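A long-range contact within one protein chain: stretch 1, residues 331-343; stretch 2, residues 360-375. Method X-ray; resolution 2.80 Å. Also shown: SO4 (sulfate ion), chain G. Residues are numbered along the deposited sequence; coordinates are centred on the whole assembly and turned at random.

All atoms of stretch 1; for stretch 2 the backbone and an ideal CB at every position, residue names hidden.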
ATOM      1  N   GLY A 331     -11.709  -8.310 -15.171  1.00  0.93           N
ATOM      2  CA  GLY A 331     -10.360  -8.011 -14.722  1.00  1.58           C
ATOM      3  C   GLY A 331     -10.048  -6.524 -14.837  1.00  3.35           C
ATOM      4  O   GLY A 331     -10.886  -5.740 -15.316  1.00  4.07           O
ATOM      5  N   ARG A 332      -8.866  -6.129 -14.364  1.00  1.66           N
ATOM      6  CA  ARG A 332      -8.460  -4.729 -14.350  1.00  1.03           C
ATOM      7  C   ARG A 332      -9.530  -3.835 -13.720  1.00  1.13           C
ATOM      8  O   ARG A 332     -10.214  -4.239 -12.783  1.00  1.05           O
ATOM      9  CB  ARG A 332      -8.096  -4.240 -15.753  1.00  1.39           C
ATOM     10  CG  ARG A 332      -6.866  -4.920 -16.383  1.00  1.00           C
ATOM     11  CD  ARG A 332      -6.632  -4.404 -17.793  1.00  1.80           C
ATOM     12  NE  ARG A 332      -5.501  -5.035 -18.477  1.00  1.55           N
ATOM     13  CZ  ARG A 332      -5.005  -4.614 -19.640  1.00  1.52           C
ATOM     14  NH1 ARG A 332      -5.547  -3.564 -20.261  1.00  2.37           N
ATOM     15  NH2 ARG A 332      -3.973  -5.248 -20.187  1.00  1.55           N
ATOM     16  N   SER A 333      -9.693  -2.627 -14.241  1.00  2.83           N
ATOM     17  CA  SER A 333     -10.725  -1.727 -13.718  1.00  5.11           C
ATOM     18  C   SER A 333     -12.139  -2.206 -14.114  1.00  5.20           C
ATOM     19  O   SER A 333     -12.513  -2.258 -15.289  1.00  7.15           O
ATOM     20  CB  SER A 333     -10.461  -0.286 -14.172  1.00  3.15           C
ATOM     21  OG  SER A 333     -11.490   0.595 -13.765  1.00  5.69           O
ATOM     22  N   ASN A 334     -12.901  -2.599 -13.107  1.00  2.17           N
ATOM     23  CA  ASN A 334     -14.229  -3.161 -13.303  1.00  4.12           C
ATOM     24  C   ASN A 334     -15.310  -2.090 -13.408  1.00 10.97           C
ATOM     25  O   ASN A 334     -15.691  -1.470 -12.403  1.00 13.13           O
ATOM     26  CB  ASN A 334     -14.520  -4.159 -12.172  1.00  2.84           C
ATOM     27  CG  ASN A 334     -15.986  -4.549 -12.072  1.00  6.78           C
ATOM     28  OD1 ASN A 334     -16.715  -4.603 -13.077  1.00  6.69           O
ATOM     29  ND2 ASN A 334     -16.416  -4.873 -10.848  1.00  2.15           N
ATOM     30  N   GLY A 335     -15.772  -1.842 -14.635  1.00  5.57           N
ATOM     31  CA  GLY A 335     -16.899  -0.947 -14.841  1.00  3.16           C
ATOM     32  C   GLY A 335     -18.185  -1.709 -15.112  1.00  7.08           C
ATOM     33  O   GLY A 335     -19.280  -1.169 -14.983  1.00  9.08           O
ATOM     34  N   LEU A 336     -18.036  -2.983 -15.458  1.00  8.41           N
ATOM     35  CA  LEU A 336     -19.147  -3.872 -15.809  1.00  2.79           C
ATOM     36  C   LEU A 336     -20.140  -4.054 -14.678  1.00  4.43           C
ATOM     37  O   LEU A 336     -21.347  -3.854 -14.857  1.00 12.66           O
ATOM     38  CB  LEU A 336     -18.588  -5.236 -16.226  1.00  3.06           C
ATOM     39  CG  LEU A 336     -19.504  -6.337 -16.744  1.00  1.25           C
ATOM     40  CD1 LEU A 336     -20.326  -5.808 -17.919  1.00  3.24           C
ATOM     41  CD2 LEU A 336     -18.659  -7.528 -17.181  1.00  1.38           C
ATOM     42  N   GLY A 337     -19.638  -4.482 -13.525  1.00  3.55           N
ATOM     43  CA  GLY A 337     -20.480  -4.670 -12.365  1.00  0.97           C
ATOM     44  C   GLY A 337     -21.229  -3.416 -11.984  1.00  1.77           C
ATOM     45  O   GLY A 337     -22.445  -3.442 -11.888  1.00  2.27           O
ATOM     46  N   PRO A 338     -20.501  -2.309 -11.760  1.00  7.67           N
ATOM     47  CA  PRO A 338     -21.155  -1.043 -11.408  1.00  5.66           C
ATOM     48  C   PRO A 338     -22.109  -0.536 -12.448  1.00  5.04           C
ATOM     49  O   PRO A 338     -23.108   0.075 -12.073  1.00  7.99           O
ATOM     50  CB  PRO A 338     -19.984  -0.081 -11.251  1.00  7.75           C
ATOM     51  CG  PRO A 338     -18.882  -0.966 -10.726  1.00  5.30           C
ATOM     52  CD  PRO A 338     -19.048  -2.255 -11.505  1.00  6.63           C
ATOM     53  N   VAL A 339     -21.837  -0.784 -13.722  1.00  4.98           N
ATOM     54  CA  VAL A 339     -22.769  -0.344 -14.759  1.00  5.80           C
ATOM     55  C   VAL A 339     -24.058  -1.184 -14.726  1.00  3.50           C
ATOM     56  O   VAL A 339     -25.151  -0.628 -14.816  1.00  4.49           O
ATOM     57  CB  VAL A 339     -22.088  -0.275 -16.161  1.00 11.00           C
ATOM     58  CG1 VAL A 339     -23.098  -0.377 -17.293  1.00  1.43           C
ATOM     59  CG2 VAL A 339     -21.305   1.026 -16.275  1.00  8.86           C
ATOM     60  N   LEU A 340     -23.940  -2.500 -14.545  1.00  2.06           N
ATOM     61  CA  LEU A 340     -25.128  -3.334 -14.328  1.00  2.78           C
ATOM     62  C   LEU A 340     -25.912  -2.854 -13.127  1.00  2.01           C
ATOM     63  O   LEU A 340     -27.128  -2.653 -13.183  1.00  4.98           O
ATOM     64  CB  LEU A 340     -24.738  -4.787 -14.091  1.00  1.94           C
ATOM     65  CG  LEU A 340     -24.288  -5.543 -15.338  1.00  8.71           C
ATOM     66  CD1 LEU A 340     -23.811  -6.944 -14.997  1.00  2.10           C
ATOM     67  CD2 LEU A 340     -25.449  -5.597 -16.321  1.00 13.62           C
ATOM     68  N   SER A 341     -25.187  -2.621 -12.051  1.00  1.11           N
ATOM     69  CA  SER A 341     -25.786  -2.232 -10.807  1.00  1.71           C
ATOM     70  C   SER A 341     -26.590  -0.944 -10.991  1.00  2.68           C
ATOM     71  O   SER A 341     -27.653  -0.766 -10.373  1.00  1.10           O
ATOM     72  CB  SER A 341     -24.681  -2.066  -9.758  1.00  2.06           C
ATOM     73  OG  SER A 341     -25.221  -1.818  -8.474  1.00 24.97           O
ATOM     74  N   GLY A 342     -26.112  -0.074 -11.885  1.00  2.72           N
ATOM     75  CA  GLY A 342     -26.787   1.191 -12.138  1.00  5.00           C
ATOM     76  C   GLY A 342     -28.021   1.095 -13.042  1.00  1.08           C
ATOM     77  O   GLY A 342     -28.848   2.005 -13.086  1.00  0.67           O
ATOM     78  N   ASN A 343     -28.142  -0.010 -13.766  1.00  1.80           N
ATOM     79  CA  ASN A 343     -29.218  -0.145 -14.735  1.00  4.64           C
ATOM     80  C   ASN A 343     -30.205  -1.276 -14.430  1.00  8.38           C
ATOM     81  O   ASN A 343     -31.210  -1.432 -15.125  1.00  5.77           O
ATOM     82  CB  ASN A 343     -28.635  -0.284 -16.141  1.00  4.87           C
ATOM     83  CG  ASN A 343     -27.984   1.005 -16.630  1.00  4.13           C
ATOM     84  OD1 ASN A 343     -28.649   1.898 -17.140  1.00  9.89           O
ATOM     85  ND2 ASN A 343     -26.683   1.103 -16.467  1.00  4.00           N
ATOM     86  N   UNK A 360      -4.798  -3.904  -6.164  1.00  2.26           N
ATOM     87  CA  UNK A 360      -5.039  -2.515  -6.551  1.00  3.33           C
ATOM     88  C   UNK A 360      -6.417  -2.366  -7.147  1.00  3.36           C
ATOM     89  O   UNK A 360      -7.157  -1.432  -6.819  1.00  4.17           O
ATOM     90  CB  UNK A 360      -3.980  -2.033  -7.545  1.00  3.33           C
ATOM     91  N   UNK A 361      -6.753  -3.318  -8.010  1.00  2.41           N
ATOM     92  CA  UNK A 361      -7.940  -3.261  -8.853  1.00  2.48           C
ATOM     93  C   UNK A 361      -9.252  -3.484  -8.150  1.00  2.73           C
ATOM     94  O   UNK A 361     -10.298  -3.121  -8.674  1.00  7.38           O
ATOM     95  CB  UNK A 361      -7.812  -4.296  -9.972  1.00  2.48           C
ATOM     96  N   UNK A 362      -9.216  -4.085  -6.971  1.00  4.35           N
ATOM     97  CA  UNK A 362     -10.469  -4.430  -6.332  1.00  3.07           C
ATOM     98  C   UNK A 362     -11.268  -3.199  -5.936  1.00  2.51           C
ATOM     99  O   UNK A 362     -12.477  -3.274  -5.769  1.00  5.38           O
ATOM    100  CB  UNK A 362     -10.206  -5.299  -5.101  1.00  3.07           C
ATOM    101  N   UNK A 363     -10.609  -2.053  -5.820  1.00  1.86           N
ATOM    102  CA  UNK A 363     -11.319  -0.864  -5.413  1.00  0.90           C
ATOM    103  C   UNK A 363     -12.188  -0.336  -6.522  1.00  1.94           C
ATOM    104  O   UNK A 363     -13.023   0.514  -6.286  1.00  5.51           O
ATOM    105  CB  UNK A 363     -10.336   0.216  -4.955  1.00  0.90           C
ATOM    106  N   UNK A 364     -12.018  -0.858  -7.732  1.00  3.13           N
ATOM    107  CA  UNK A 364     -12.888  -0.482  -8.849  1.00  1.39           C
ATOM    108  C   UNK A 364     -14.224  -1.184  -8.705  1.00  2.65           C
ATOM    109  O   UNK A 364     -15.212  -0.754  -9.288  1.00  1.91           O
ATOM    110  CB  UNK A 364     -12.243  -0.827 -10.193  1.00  1.39           C
ATOM    111  N   UNK A 365     -14.215  -2.294  -7.960  1.00  6.38           N
ATOM    112  CA  UNK A 365     -15.408  -3.076  -7.630  1.00  0.95           C
ATOM    113  C   UNK A 365     -16.075  -2.519  -6.392  1.00  1.22           C
ATOM    114  O   UNK A 365     -17.235  -2.142  -6.417  1.00  1.80           O
ATOM    115  CB  UNK A 365     -15.055  -4.550  -7.421  1.00  0.95           C
ATOM    116  N   UNK A 366     -15.325  -2.460  -5.301  1.00  2.90           N
ATOM    117  CA  UNK A 366     -15.749  -1.744  -4.103  1.00  3.83           C
ATOM    118  C   UNK A 366     -15.845  -0.278  -4.455  1.00  8.79           C
ATOM    119  O   UNK A 366     -15.547   0.103  -5.591  1.00 29.40           O
ATOM    120  CB  UNK A 366     -14.788  -1.971  -2.935  1.00  3.83           C
ATOM    121  N   UNK A 367     -16.272   0.550  -3.515  1.00  3.16           N
ATOM    122  CA  UNK A 367     -16.259   2.013  -3.736  1.00 33.24           C
ATOM    123  C   UNK A 367     -16.950   2.384  -5.042  1.00 13.14           C
ATOM    124  O   UNK A 367     -16.353   2.957  -5.967  1.00  3.65           O
ATOM    125  CB  UNK A 367     -14.823   2.541  -3.747  1.00 33.24           C
ATOM    126  N   UNK A 368     -18.217   2.020  -5.100  1.00 15.90           N
ATOM    127  CA  UNK A 368     -19.064   2.396  -6.204  1.00 13.55           C
ATOM    128  C   UNK A 368     -19.644   3.787  -5.930  1.00  9.88           C
ATOM    129  O   UNK A 368     -19.614   4.272  -4.799  1.00  5.20           O
ATOM    130  CB  UNK A 368     -20.172   1.363  -6.417  1.00 13.55           C
ATOM    131  N   UNK A 369     -20.141   4.459  -6.976  1.00 17.10           N
ATOM    132  CA  UNK A 369     -20.842   5.732  -6.746  1.00  8.72           C
ATOM    133  C   UNK A 369     -22.092   5.560  -5.887  1.00  7.12           C
ATOM    134  O   UNK A 369     -22.638   4.453  -5.741  1.00  4.69           O
ATOM    135  CB  UNK A 369     -21.226   6.368  -8.084  1.00  8.72           C
ATOM    136  N   UNK A 370     -22.501   6.652  -5.265  1.00  4.49           N
ATOM    137  CA  UNK A 370     -23.638   6.613  -4.361  1.00  7.83           C
ATOM    138  C   UNK A 370     -24.938   6.144  -5.028  1.00 12.56           C
ATOM    139  O   UNK A 370     -25.338   6.653  -6.085  1.00 22.34           O
ATOM    140  CB  UNK A 370     -23.848   8.002  -3.755  1.00  7.83           C
ATOM    141  N   UNK A 371     -25.629   5.202  -4.393  1.00 14.01           N
ATOM    142  CA  UNK A 371     -26.883   4.743  -4.959  1.00  8.64           C
ATOM    143  C   UNK A 371     -26.747   3.495  -5.814  1.00 12.11           C
ATOM    144  O   UNK A 371     -27.659   3.149  -6.576  1.00 24.64           O
ATOM    145  CB  UNK A 371     -27.506   5.863  -5.794  1.00  8.64           C
ATOM    146  N   UNK A 372     -25.607   2.820  -5.706  1.00  5.48           N
ATOM    147  CA  UNK A 372     -25.441   1.531  -6.370  1.00  5.92           C
ATOM    148  C   UNK A 372     -25.251   0.440  -5.324  1.00  6.05           C
ATOM    149  O   UNK A 372     -24.481   0.614  -4.391  1.00 16.96           O
ATOM    150  CB  UNK A 372     -24.256   1.563  -7.338  1.00  5.92           C
ATOM    151  N   UNK A 373     -25.962  -0.675  -5.494  1.00 10.69           N
ATOM    152  CA  UNK A 373     -25.963  -1.760  -4.536  1.00  6.97           C
ATOM    153  C   UNK A 373     -25.103  -2.948  -4.926  1.00  9.75           C
ATOM    154  O   UNK A 373     -25.286  -4.056  -4.431  1.00 19.91           O
ATOM    155  CB  UNK A 373     -27.401  -2.234  -4.316  1.00  6.97           C
ATOM    156  N   UNK A 374     -24.194  -2.731  -5.855  1.00  7.45           N
ATOM    157  CA  UNK A 374     -23.223  -3.736  -6.220  1.00  5.07           C
ATOM    158  C   UNK A 374     -22.464  -4.263  -4.974  1.00 13.62           C
ATOM    159  O   UNK A 374     -22.019  -3.472  -4.126  1.00 11.22           O
ATOM    160  CB  UNK A 374     -22.244  -3.158  -7.243  1.00  5.07           C
ATOM    161  N   UNK A 375     -22.394  -5.583  -4.813  1.00  6.36           N
ATOM    162  CA  UNK A 375     -21.625  -6.205  -3.703  1.00  4.91           C
ATOM    163  C   UNK A 375     -20.414  -6.941  -4.276  1.00  3.40           C
ATOM    164  O   UNK A 375     -20.441  -7.403  -5.421  1.00  2.05           O
ATOM    165  CB  UNK A 375     -22.498  -7.169  -2.898  1.00  4.91           C
TER
HETATM  166  S   SO4 G 503      -3.121  -7.494 -16.973  1.00 86.35           S
HETATM  167  O1  SO4 G 503      -2.793  -8.321 -15.811  1.00 58.98           O
HETATM  168  O2  SO4 G 503      -2.294  -7.886 -18.118  1.00 31.76           O
HETATM  169  O3  SO4 G 503      -4.530  -7.656 -17.347  1.00 54.48           O
HETATM  170  O4  SO4 G 503      -2.852  -6.105 -16.594  1.00 29.01           O

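Position 360 has nothing of stretch 1 within 5.5 Å of its ideal CB, so this contact leaves it unconstrained; it is Gln 360. Position 361 differs. Its CA-to-CB bond points toward stretch 1, and the ideal CB lies 3.7 Å from Arg 332 O and 5.0 Å from Ser 333 N. A short or medium polar side chain would suit this space beside the backbone of Arg 332 and Ser 333. The residue is Asp 361, with chi1 in m; its OD2 packs 3.4 Å from Arg 332 CA. It does not claim the arginine's guanidinium, which has the sulfate at its edge, where Arg 332 NE donates to SO4 O3 at 3.0 Å.

Positions 362 and 363 are not determined by stretch 1, since neither ideal CB has any of its atoms within 5.5 Å. They are Ile 362, whose CA-to-CB bond points away, and Trp 363.

At 364 the ideal CB points toward stretch 1 and sits 3.5 Å from Asn 334 N, a backbone donor. So close an approach favours a small side chain, and an acceptor one bond beyond CB would be well used; serine is an obvious candidate, with alanine or cysteine possible on size. Ser 364, with chi1 in p, receives the hydrogen bond from Asn 334 N to its OG at 3.0 Å, nearly straight at 175°. The same OG donates to Asp 361 O at 2.5 Å, so one hydroxyl joins the backbone of its own stretch to the loop of stretch 1.

The CA-to-CB bond at 365 runs sideways, but its ideal CB is 3.7 Å from Asn 334 ND2. A short acceptor fits: serine, threonine or perhaps aspartate. It is Ser 365, chi1 in m, and Asn 334 ND2 donates to its OG at 3.0 Å and 167°. The other end of that amide is engaged too, as Gly 337 N donates to Asn 334 OD1 at 3.0 Å, capping the helix.

Positions 366 and 367 make no contact; they are Leu 366 and Ser 367.

At 368 the CB points toward Pro 338, 5.0 Å from its CB, leaving room for a modest apolar group. Val 368 supplies CG1, 4.0 Å from Pro 338 CG. Positions 369 and 370, Pro 369 and Ser 370, begin a type II turn and reach no partner here. Position 371 has phi/psi of 95/14, where a CB would jam against the preceding carbonyl oxygen; glycine is indicated, and it is Gly 371.

Position 372 points toward the helix, its ideal CB 3.7 Å from Ser 341 OG, with Pro 338 and Gly 342 beyond. A branched apolar chain suits. Leu 372 places CD1 4.3 Å from Pro 338 CB and CD2 3.6 Å from Gly 342 CA.

At 373 an ideal CB would point sideways, 4.7 Å from Ser 341 OG, so stretch 1 leaves room for a small side chain or none; it is Gly 373, whose N donates to water 1 at 2.9 Å, and that water donates to Ser 341 O at 2.9 Å.

At 374 the ideal CB is 3.5 Å from Ser 341 OG, favouring something compact. Cys 374, chi1 in t, brings SG 3.8 Å from Gly 337 O. Position 375 points away; it is Ala 375.

Stretch 2 (360-375) QDIWSSLSVPSGLGCA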
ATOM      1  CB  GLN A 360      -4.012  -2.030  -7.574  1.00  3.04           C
ATOM      2  CG  GLN A 360      -2.691  -1.632  -6.984  1.00  3.71           C
ATOM      3  CD  GLN A 360      -1.877  -2.822  -6.492  1.00  4.58           C
ATOM      4  OE1 GLN A 360      -1.706  -3.807  -7.211  1.00 13.28           O
ATOM      5  NE2 GLN A 360      -1.369  -2.733  -5.256  1.00  2.23           N
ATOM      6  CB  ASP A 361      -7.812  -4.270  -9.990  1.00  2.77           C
ATOM      7  CG  ASP A 361      -6.807  -3.832 -11.026  1.00 17.16           C
ATOM      8  OD1 ASP A 361      -6.548  -2.600 -11.125  1.00  8.20           O
ATOM      9  OD2 ASP A 361      -6.266  -4.730 -11.712  1.00 12.93           O
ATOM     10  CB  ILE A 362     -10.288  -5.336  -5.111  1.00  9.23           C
ATOM     11  CG1 ILE A 362     -11.625  -6.024  -4.835  1.00  4.74           C
ATOM     12  CG2 ILE A 362      -9.791  -4.533  -3.917  1.00  2.29           C
ATOM     13  CD1 ILE A 362     -11.659  -6.795  -3.619  1.00 16.21           C
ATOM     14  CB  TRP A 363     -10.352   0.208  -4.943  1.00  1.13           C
ATOM     15  CG  TRP A 363      -9.643  -0.178  -3.713  1.00  2.36           C
ATOM     16  CD1 TRP A 363      -8.398  -0.735  -3.612  1.00  3.54           C
ATOM     17  CD2 TRP A 363     -10.151  -0.081  -2.378  1.00  2.20           C
ATOM     18  NE1 TRP A 363      -8.092  -0.968  -2.284  1.00  1.96           N
ATOM     19  CE2 TRP A 363      -9.152  -0.571  -1.513  1.00  1.29           C
ATOM     20  CE3 TRP A 363     -11.348   0.388  -1.834  1.00  1.01           C
ATOM     21  CZ2 TRP A 363      -9.321  -0.611  -0.135  1.00  3.00           C
ATOM     22  CZ3 TRP A 363     -11.509   0.358  -0.474  1.00  0.85           C
ATOM     23  CH2 TRP A 363     -10.512  -0.146   0.362  1.00  4.76           C
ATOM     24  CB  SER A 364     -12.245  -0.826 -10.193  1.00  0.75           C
ATOM     25  OG  SER A 364     -11.970  -2.210 -10.316  1.00  0.90           O
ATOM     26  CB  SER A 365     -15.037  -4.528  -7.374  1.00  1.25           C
ATOM     27  OG  SER A 365     -14.517  -5.132  -8.533  1.00  3.21           O
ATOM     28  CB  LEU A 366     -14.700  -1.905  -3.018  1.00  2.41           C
ATOM     29  CG  LEU A 366     -14.222  -3.310  -2.669  1.00  3.53           C
ATOM     30  CD1 LEU A 366     -12.872  -3.224  -1.954  1.00  1.72           C
ATOM     31  CD2 LEU A 366     -15.246  -3.989  -1.785  1.00  1.70           C
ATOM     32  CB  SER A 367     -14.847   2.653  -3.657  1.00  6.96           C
ATOM     33  OG  SER A 367     -13.980   2.226  -4.681  1.00  3.52           O
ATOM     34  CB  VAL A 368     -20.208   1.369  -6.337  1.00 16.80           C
ATOM     35  CG1 VAL A 368     -19.694   0.075  -6.947  1.00 16.94           C
ATOM     36  CG2 VAL A 368     -20.833   1.119  -4.977  1.00  4.95           C
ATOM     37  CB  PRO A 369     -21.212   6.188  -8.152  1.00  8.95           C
ATOM     38  CG  PRO A 369     -21.020   4.970  -9.026  1.00 22.12           C
ATOM     39  CD  PRO A 369     -19.943   4.180  -8.407  1.00  9.74           C
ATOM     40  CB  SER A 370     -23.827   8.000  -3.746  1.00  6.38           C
ATOM     41  OG  SER A 370     -24.075   8.976  -4.753  1.00 45.58           O
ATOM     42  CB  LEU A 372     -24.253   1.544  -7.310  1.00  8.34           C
ATOM     43  CG  LEU A 372     -24.306   2.510  -8.480  1.00  5.79           C
ATOM     44  CD1 LEU A 372     -23.354   1.990  -9.523  1.00 10.27           C
ATOM     45  CD2 LEU A 372     -25.706   2.635  -9.026  1.00  4.42           C
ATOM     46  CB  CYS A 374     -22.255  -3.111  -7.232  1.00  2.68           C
ATOM     47  SG  CYS A 374     -21.534  -4.323  -8.303  1.00 57.41           S
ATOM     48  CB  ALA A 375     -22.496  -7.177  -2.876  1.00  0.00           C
TER
HETATM   49  O   HOH W   1     -28.004  -0.563  -7.500  1.00 10.66           O
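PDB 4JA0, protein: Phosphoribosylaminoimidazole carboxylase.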